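PDB 6TK9: purine nucleoside phosphorylase from Thermus thermophilus, which catalyses the phosphorolysis of purine nucleosides, splitting them with inorganic phosphate into a free purine base and a pentose 1-phosphate. Local coordinates for residues 8-13 with 100-105; 182-187 with 198-203; 218-221 with 225-228. All blocks are in the same frame, centred on the assembly; numbering follows the deposited sequence.

How the contacts relate
The three contacts sample different layers around the curled mixed sheet of a phosphorylase-superfamily subunit. Contact 1 joins two helices at its periphery, contact 2 sets a helix against strand 179-185, and contact 3 sets one against strand 225-235. Contacts 1 and 3 are neighbours, with centres 16 Å apart, and are joined by a probable hydrogen bond of 2.9 Å between Arg105 O and Arg225 N. Contact 2 lies across the chain's centre from contact 1, their centres 33 Å apart; from contact 3 it is separated by about 8 Å between nearest atoms, yet both reach the same sheet. Among the three, contact 2 alone is touched by other subunits of the six-chain assembly.

Contact 1: residues 8-13 with 100-105; sequences EAVAYV and FFLGAR
Val13, which packs against Leu102, has its backbone N held by two carbonyls of its own helix: Ala9 O at 3.2 Å and, in a weak bond, Val10 O. That turn of helix 4-14 carries one side of a small helix-helix interface, and the end of helix 94-102 carries the other. The meeting itself is wholly apolar. Val10 faces the partner with both branches of its fork: CG2 lies 3.8 Å from Phe101 CB, while CG1 reaches toward CD2 of Leu102. With CG1 anti to the backbone N (chi1 167°), CG2 sits beside that N and takes the Phe101 side. Phe101 offers its CB to the valine, whereas its ring turns away from helix 4-14 and packs on Leu222 of helix 213-222. CD2 of Phe100 lies 4.2 Å above one face of the Phe101 ring, over its centre.

Leu102 starts out pointing neither at nor away from helix 4-14, but its CD2 comes over to Val13, and the two side chains cross at about a right angle. Ala9, one turn before Val13, continues the interface by touching Phe94 and Val98 of helix 94-102, and Val13 also meets Ile44 of strand 39-45. Helix 94-102 closes in a Schellman motif: Gly103 ends it at a phi of 127°, where a side chain would run into the carbonyl O of Leu102, and the chain then runs on toward strand 106-115. Just before this helix end, Leu102 CD2 stands 4.2 Å from Val10 CG1 and 4.0 Å from Val13 CG1.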
# COMPACT_ATOMS: atom_id res chain seq x y z
N GLU A 8 -31.32 14.51 -33.60
CA GLU A 8 -32.58 13.76 -33.81
C GLU A 8 -33.35 13.79 -32.49
O GLU A 8 -34.56 14.10 -32.52
CB GLU A 8 -32.37 12.32 -34.28
CG GLU A 8 -32.28 12.13 -35.79
CD GLU A 8 -32.84 10.82 -36.34
OE1 GLU A 8 -32.99 9.86 -35.57
OE2 GLU A 8 -33.13 10.75 -37.56
N ALA A 9 -32.65 13.54 -31.38
CA ALA A 9 -33.23 13.45 -30.02
C ALA A 9 -33.58 14.85 -29.51
O ALA A 9 -34.68 15.04 -29.01
CB ALA A 9 -32.30 12.72 -29.07
N VAL A 10 -32.67 15.81 -29.62
CA VAL A 10 -32.94 17.21 -29.21
C VAL A 10 -34.25 17.65 -29.88
O VAL A 10 -35.20 18.02 -29.15
CB VAL A 10 -31.76 18.15 -29.54
CG1 VAL A 10 -32.13 19.62 -29.41
CG2 VAL A 10 -30.55 17.83 -28.68
N ALA A 11 -34.31 17.55 -31.22
CA ALA A 11 -35.46 17.93 -32.08
C ALA A 11 -36.76 17.26 -31.58
O ALA A 11 -37.79 17.94 -31.54
CB ALA A 11 -35.17 17.58 -33.52
N TYR A 12 -36.73 15.97 -31.23
CA TYR A 12 -37.96 15.27 -30.77
C TYR A 12 -38.47 15.93 -29.49
O TYR A 12 -39.70 16.05 -29.36
CB TYR A 12 -37.74 13.76 -30.62
CG TYR A 12 -38.98 13.05 -30.15
CD1 TYR A 12 -39.97 12.65 -31.05
CD2 TYR A 12 -39.20 12.80 -28.81
CE1 TYR A 12 -41.12 12.02 -30.62
CE2 TYR A 12 -40.36 12.17 -28.36
CZ TYR A 12 -41.33 11.79 -29.27
OH TYR A 12 -42.47 11.17 -28.82
N VAL A 13 -37.57 16.37 -28.59
CA VAL A 13 -37.95 17.02 -27.30
C VAL A 13 -38.51 18.41 -27.61
O VAL A 13 -39.58 18.77 -27.07
CB VAL A 13 -36.80 17.04 -26.28
CG1 VAL A 13 -37.16 17.84 -25.04
CG2 VAL A 13 -36.36 15.65 -25.86
N PHE A 100 -27.21 18.22 -22.44
CA PHE A 100 -26.26 19.35 -22.59
C PHE A 100 -26.73 20.22 -23.76
O PHE A 100 -26.66 21.45 -23.65
CB PHE A 100 -24.83 18.85 -22.79
CG PHE A 100 -23.82 19.94 -22.97
CD1 PHE A 100 -23.31 20.63 -21.88
CD2 PHE A 100 -23.37 20.28 -24.23
CE1 PHE A 100 -22.37 21.63 -22.04
CE2 PHE A 100 -22.44 21.29 -24.40
CZ PHE A 100 -21.95 21.98 -23.31
N PHE A 101 -27.20 19.59 -24.83
CA PHE A 101 -27.48 20.25 -26.12
C PHE A 101 -28.88 20.85 -26.10
O PHE A 101 -29.15 21.65 -27.01
CB PHE A 101 -27.29 19.27 -27.28
CG PHE A 101 -25.86 19.18 -27.72
CD1 PHE A 101 -25.26 20.25 -28.37
CD2 PHE A 101 -25.11 18.04 -27.48
CE1 PHE A 101 -23.93 20.18 -28.77
CE2 PHE A 101 -23.79 17.96 -27.88
CZ PHE A 101 -23.20 19.04 -28.52
N LEU A 102 -29.71 20.46 -25.12
CA LEU A 102 -30.98 21.14 -24.75
C LEU A 102 -30.68 22.45 -24.01
O LEU A 102 -31.55 23.35 -24.05
CB LEU A 102 -31.82 20.22 -23.86
CG LEU A 102 -32.56 19.09 -24.57
CD1 LEU A 102 -33.13 18.10 -23.56
CD2 LEU A 102 -33.66 19.63 -25.47
N GLY A 103 -29.52 22.54 -23.35
CA GLY A 103 -29.01 23.79 -22.73
C GLY A 103 -28.64 23.65 -21.25
O GLY A 103 -28.17 24.63 -20.71
N ALA A 104 -28.85 22.48 -20.62
CA ALA A 104 -28.29 22.16 -19.28
C ALA A 104 -26.76 22.16 -19.34
O ALA A 104 -26.20 21.14 -19.77
CB ALA A 104 -28.83 20.83 -18.81
N ARG A 105 -26.09 23.24 -18.93
CA ARG A 105 -24.60 23.37 -18.93
C ARG A 105 -24.03 23.07 -17.53
O ARG A 105 -22.79 23.00 -17.40
CB ARG A 105 -24.19 24.77 -19.40
CG ARG A 105 -24.91 25.25 -20.66
CD ARG A 105 -24.41 24.60 -21.93
NE ARG A 105 -23.03 24.97 -22.18
CZ ARG A 105 -22.62 26.09 -22.79
NH1 ARG A 105 -23.50 26.97 -23.23
NH2 ARG A 105 -21.33 26.32 -22.95

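Contact 2: residues 182-187 with 198-203; sequences VYAWFM and RLLREL
Leu200 points from helix 194-202 toward strand 179-185 and the residues just after it, and its two methyls divide between Ala184 and Phe186, two residues that point to the same side because the extended backbone alternates. Leu200 CD2 reaches the CB of Ala184 at 4.4 Å, and Leu200 CD1 comes obliquely to the Phe186 ring, 4.3 Å from Phe186 CD1. The leucine is placed for this by its first torsion (chi1 -67°), which sets CG beside the backbone N and anti to the carbonyl carbon. With CG anti to its backbone N (chi1 -176°), Phe186 carries its ring out beside CD1 of Leu200, while Ala184 offers nothing but its CB to Leu200 CD2. Between them, Trp185 points the other way, into the Val213 and Pro214 side of helix 213-222. Both distances are those of ordinary, rather loose van der Waals packing, and all three touching side chains are buried.

The arrangement belongs to a beta-alpha-beta crossover, in which strand 179-185 leads through helix 194-202 into the parallel neighbouring strand 207-209. Ile208 of that second strand touches both Leu200 and Phe186, adding a further apolar neighbour beneath the helix. Elsewhere on the helix, Leu199 packs on Ile132 of the second subunit, while strand 179-185 pairs along its other edge with strand 124-133.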
# COMPACT_ATOMS: atom_id res chain seq x y z
N VAL A 182 -13.92 9.97 -2.82
CA VAL A 182 -13.64 9.45 -4.18
C VAL A 182 -14.65 8.36 -4.48
O VAL A 182 -14.74 7.43 -3.63
CB VAL A 182 -12.21 8.88 -4.25
CG1 VAL A 182 -11.89 8.33 -5.64
CG2 VAL A 182 -11.20 9.92 -3.82
N TYR A 183 -15.32 8.48 -5.63
CA TYR A 183 -16.33 7.49 -6.12
C TYR A 183 -15.65 6.50 -7.07
O TYR A 183 -15.12 6.96 -8.08
CB TYR A 183 -17.49 8.19 -6.83
CG TYR A 183 -18.59 7.28 -7.32
CD1 TYR A 183 -18.53 6.71 -8.58
CD2 TYR A 183 -19.72 7.02 -6.56
CE1 TYR A 183 -19.55 5.91 -9.07
CE2 TYR A 183 -20.75 6.21 -7.03
CZ TYR A 183 -20.66 5.65 -8.29
OH TYR A 183 -21.65 4.83 -8.78
N ALA A 184 -15.72 5.20 -6.77
CA ALA A 184 -15.24 4.09 -7.63
C ALA A 184 -16.41 3.46 -8.40
O ALA A 184 -17.37 2.89 -7.75
CB ALA A 184 -14.52 3.06 -6.80
N TRP A 185 -16.33 3.52 -9.72
CA TRP A 185 -17.21 2.80 -10.69
C TRP A 185 -16.81 1.33 -10.75
O TRP A 185 -15.82 1.02 -11.39
CB TRP A 185 -17.11 3.47 -12.08
CG TRP A 185 -17.95 2.84 -13.15
CD1 TRP A 185 -19.03 2.03 -12.99
CD2 TRP A 185 -17.82 3.05 -14.56
NE1 TRP A 185 -19.56 1.70 -14.20
CE2 TRP A 185 -18.84 2.30 -15.18
CE3 TRP A 185 -16.92 3.77 -15.36
CZ2 TRP A 185 -18.98 2.24 -16.56
CZ3 TRP A 185 -17.05 3.70 -16.72
CH2 TRP A 185 -18.07 2.95 -17.31
N PHE A 186 -17.56 0.46 -10.07
CA PHE A 186 -17.46 -1.02 -10.13
C PHE A 186 -18.50 -1.49 -11.13
O PHE A 186 -19.63 -1.02 -11.05
CB PHE A 186 -17.72 -1.61 -8.74
CG PHE A 186 -17.56 -3.11 -8.65
CD1 PHE A 186 -16.29 -3.68 -8.63
CD2 PHE A 186 -18.66 -3.93 -8.57
CE1 PHE A 186 -16.14 -5.06 -8.53
CE2 PHE A 186 -18.50 -5.31 -8.48
CZ PHE A 186 -17.24 -5.87 -8.44
N MET A 187 -18.13 -2.37 -12.07
CA MET A 187 -18.97 -2.63 -13.27
C MET A 187 -20.28 -3.31 -12.84
O MET A 187 -21.31 -3.02 -13.45
CB MET A 187 -18.26 -3.48 -14.31
CG MET A 187 -17.99 -4.90 -13.87
SD MET A 187 -17.04 -5.72 -15.14
CE MET A 187 -18.22 -5.71 -16.49
N ARG A 198 -11.92 -4.36 -0.27
CA ARG A 198 -10.63 -4.03 0.38
C ARG A 198 -9.73 -3.40 -0.68
O ARG A 198 -9.16 -2.34 -0.41
CB ARG A 198 -9.95 -5.24 1.01
CG ARG A 198 -8.87 -4.84 2.02
CD ARG A 198 -8.18 -6.02 2.68
NE ARG A 198 -6.89 -5.64 3.25
CZ ARG A 198 -5.78 -6.38 3.23
NH1 ARG A 198 -5.77 -7.57 2.64
NH2 ARG A 198 -4.67 -5.91 3.78
N LEU A 199 -9.66 -4.03 -1.86
CA LEU A 199 -8.81 -3.59 -2.98
C LEU A 199 -9.18 -2.13 -3.32
O LEU A 199 -8.24 -1.30 -3.43
CB LEU A 199 -9.00 -4.59 -4.13
CG LEU A 199 -8.68 -4.12 -5.55
CD1 LEU A 199 -8.46 -5.33 -6.45
CD2 LEU A 199 -9.78 -3.24 -6.11
N LEU A 200 -10.47 -1.78 -3.38
CA LEU A 200 -10.91 -0.43 -3.85
C LEU A 200 -10.70 0.62 -2.75
O LEU A 200 -10.37 1.77 -3.09
CB LEU A 200 -12.39 -0.45 -4.27
CG LEU A 200 -12.70 -1.27 -5.52
CD1 LEU A 200 -14.20 -1.51 -5.63
CD2 LEU A 200 -12.14 -0.60 -6.75
N ARG A 201 -10.89 0.27 -1.49
CA ARG A 201 -10.60 1.20 -0.36
C ARG A 201 -9.11 1.58 -0.41
O ARG A 201 -8.80 2.79 -0.34
CB ARG A 201 -11.01 0.58 0.98
CG ARG A 201 -11.24 1.60 2.09
CD ARG A 201 -11.61 1.00 3.44
NE ARG A 201 -10.72 -0.11 3.74
CZ ARG A 201 -11.05 -1.21 4.41
NH1 ARG A 201 -12.26 -1.35 4.92
NH2 ARG A 201 -10.14 -2.15 4.57
N GLU A 202 -8.23 0.60 -0.60
CA GLU A 202 -6.76 0.74 -0.39
C GLU A 202 -6.17 1.48 -1.61
O GLU A 202 -5.17 2.21 -1.41
CB GLU A 202 -6.19 -0.62 0.05
CG GLU A 202 -5.07 -1.20 -0.81
CD GLU A 202 -4.53 -2.56 -0.38
OE1 GLU A 202 -5.18 -3.61 -0.67
OE2 GLU A 202 -3.43 -2.60 0.24
N LEU A 203 -6.81 1.41 -2.79
CA LEU A 203 -6.51 2.31 -3.95
C LEU A 203 -7.01 3.75 -3.73
O LEU A 203 -6.73 4.59 -4.62
CB LEU A 203 -7.17 1.78 -5.23
CG LEU A 203 -6.70 0.42 -5.71
CD1 LEU A 203 -7.27 0.13 -7.10
CD2 LEU A 203 -5.18 0.31 -5.69

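Contact 3: residues 218-221 with 225-228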
# COMPACT_ATOMS: atom_id res chain seq x y z
N ALA A 218 -18.14 12.00 -20.02
CA ALA A 218 -18.95 12.49 -21.17
C ALA A 218 -19.20 14.00 -21.02
O ALA A 218 -19.06 14.72 -22.04
CB ALA A 218 -20.23 11.70 -21.28
N LEU A 219 -19.55 14.45 -19.81
CA LEU A 219 -19.96 15.84 -19.53
C LEU A 219 -18.75 16.78 -19.47
O LEU A 219 -18.91 17.96 -19.88
CB LEU A 219 -20.78 15.88 -18.24
CG LEU A 219 -22.23 15.44 -18.41
CD1 LEU A 219 -22.89 15.17 -17.07
CD2 LEU A 219 -23.02 16.49 -19.17
N ARG A 220 -17.57 16.32 -19.02
CA ARG A 220 -16.37 17.20 -18.98
C ARG A 220 -15.80 17.31 -20.40
O ARG A 220 -15.26 18.39 -20.76
CB ARG A 220 -15.33 16.69 -17.98
CG ARG A 220 -15.79 16.76 -16.53
CD ARG A 220 -15.95 18.16 -15.97
NE ARG A 220 -14.79 18.99 -16.20
CZ ARG A 220 -14.81 20.15 -16.84
NH1 ARG A 220 -15.94 20.66 -17.29
NH2 ARG A 220 -13.68 20.79 -17.05
N HIS A 221 -15.95 16.26 -21.21
CA HIS A 221 -15.69 16.30 -22.67
C HIS A 221 -16.42 17.51 -23.28
O HIS A 221 -15.78 18.28 -24.02
CB HIS A 221 -16.09 14.95 -23.28
CG HIS A 221 -15.93 14.86 -24.76
ND1 HIS A 221 -17.01 14.69 -25.61
CD2 HIS A 221 -14.83 14.86 -25.54
CE1 HIS A 221 -16.58 14.62 -26.86
NE2 HIS A 221 -15.25 14.73 -26.84
N ARG A 225 -20.36 21.81 -16.29
CA ARG A 225 -19.97 21.74 -14.86
C ARG A 225 -20.77 20.60 -14.24
O ARG A 225 -21.89 20.37 -14.68
CB ARG A 225 -20.25 23.05 -14.14
CG ARG A 225 -19.65 24.28 -14.79
CD ARG A 225 -20.45 25.52 -14.41
NE ARG A 225 -20.04 26.05 -13.13
CZ ARG A 225 -20.84 26.55 -12.18
NH1 ARG A 225 -22.16 26.55 -12.31
NH2 ARG A 225 -20.29 27.03 -11.07
N VAL A 226 -20.17 19.87 -13.29
CA VAL A 226 -20.70 18.58 -12.74
C VAL A 226 -20.58 18.64 -11.21
O VAL A 226 -19.54 19.09 -10.71
CB VAL A 226 -19.94 17.36 -13.30
CG1 VAL A 226 -20.43 16.04 -12.71
CG2 VAL A 226 -19.97 17.28 -14.81
N LEU A 227 -21.62 18.21 -10.51
CA LEU A 227 -21.64 17.98 -9.04
C LEU A 227 -22.19 16.57 -8.83
O LEU A 227 -23.22 16.25 -9.45
CB LEU A 227 -22.51 19.05 -8.38
CG LEU A 227 -22.48 19.10 -6.86
CD1 LEU A 227 -23.18 20.34 -6.35
CD2 LEU A 227 -23.13 17.87 -6.26
N GLY A 228 -21.49 15.76 -8.03
CA GLY A 228 -21.82 14.35 -7.78
C GLY A 228 -22.23 14.15 -6.33
O GLY A 228 -21.50 14.59 -5.44
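The guanidinium of Arg220 is the one flat group among the residues that touch here, and neither of its faces is what meets Val226. The contact is made by the aliphatic part of the arginine: its CD comes within 4.3 Å of Val226 CG2. NH1 hydrogen-bonds to the carbonyl O of Ala224, in the short link between helix 213-222 and strand 225-235. Two successive turns of the same sign (chi1 -66°, chi2 -69°) bring CD to Val226, and a third (chi3 -50°) continues the curl to the guanidinium.

The same Val226 methyl takes a second partner from the helix, Leu219, whose CB lies 3.8 Å from CG2. Val226 thus sets one branch against two consecutive helical residues. The sheet side is completed by strand 106-115, parallel to strand 225-235: Leu219 rests on Phe107 and Leu109, and Val226 also touches Leu109.

This is a helix folded back onto the strand that follows it, by way of a short link. Its chemistry is mixed: methyl and methylene groups fill the buried side, while the polar end of Arg220 satisfies a backbone carbonyl of the link, tying the helix to the residues that lead into the strand.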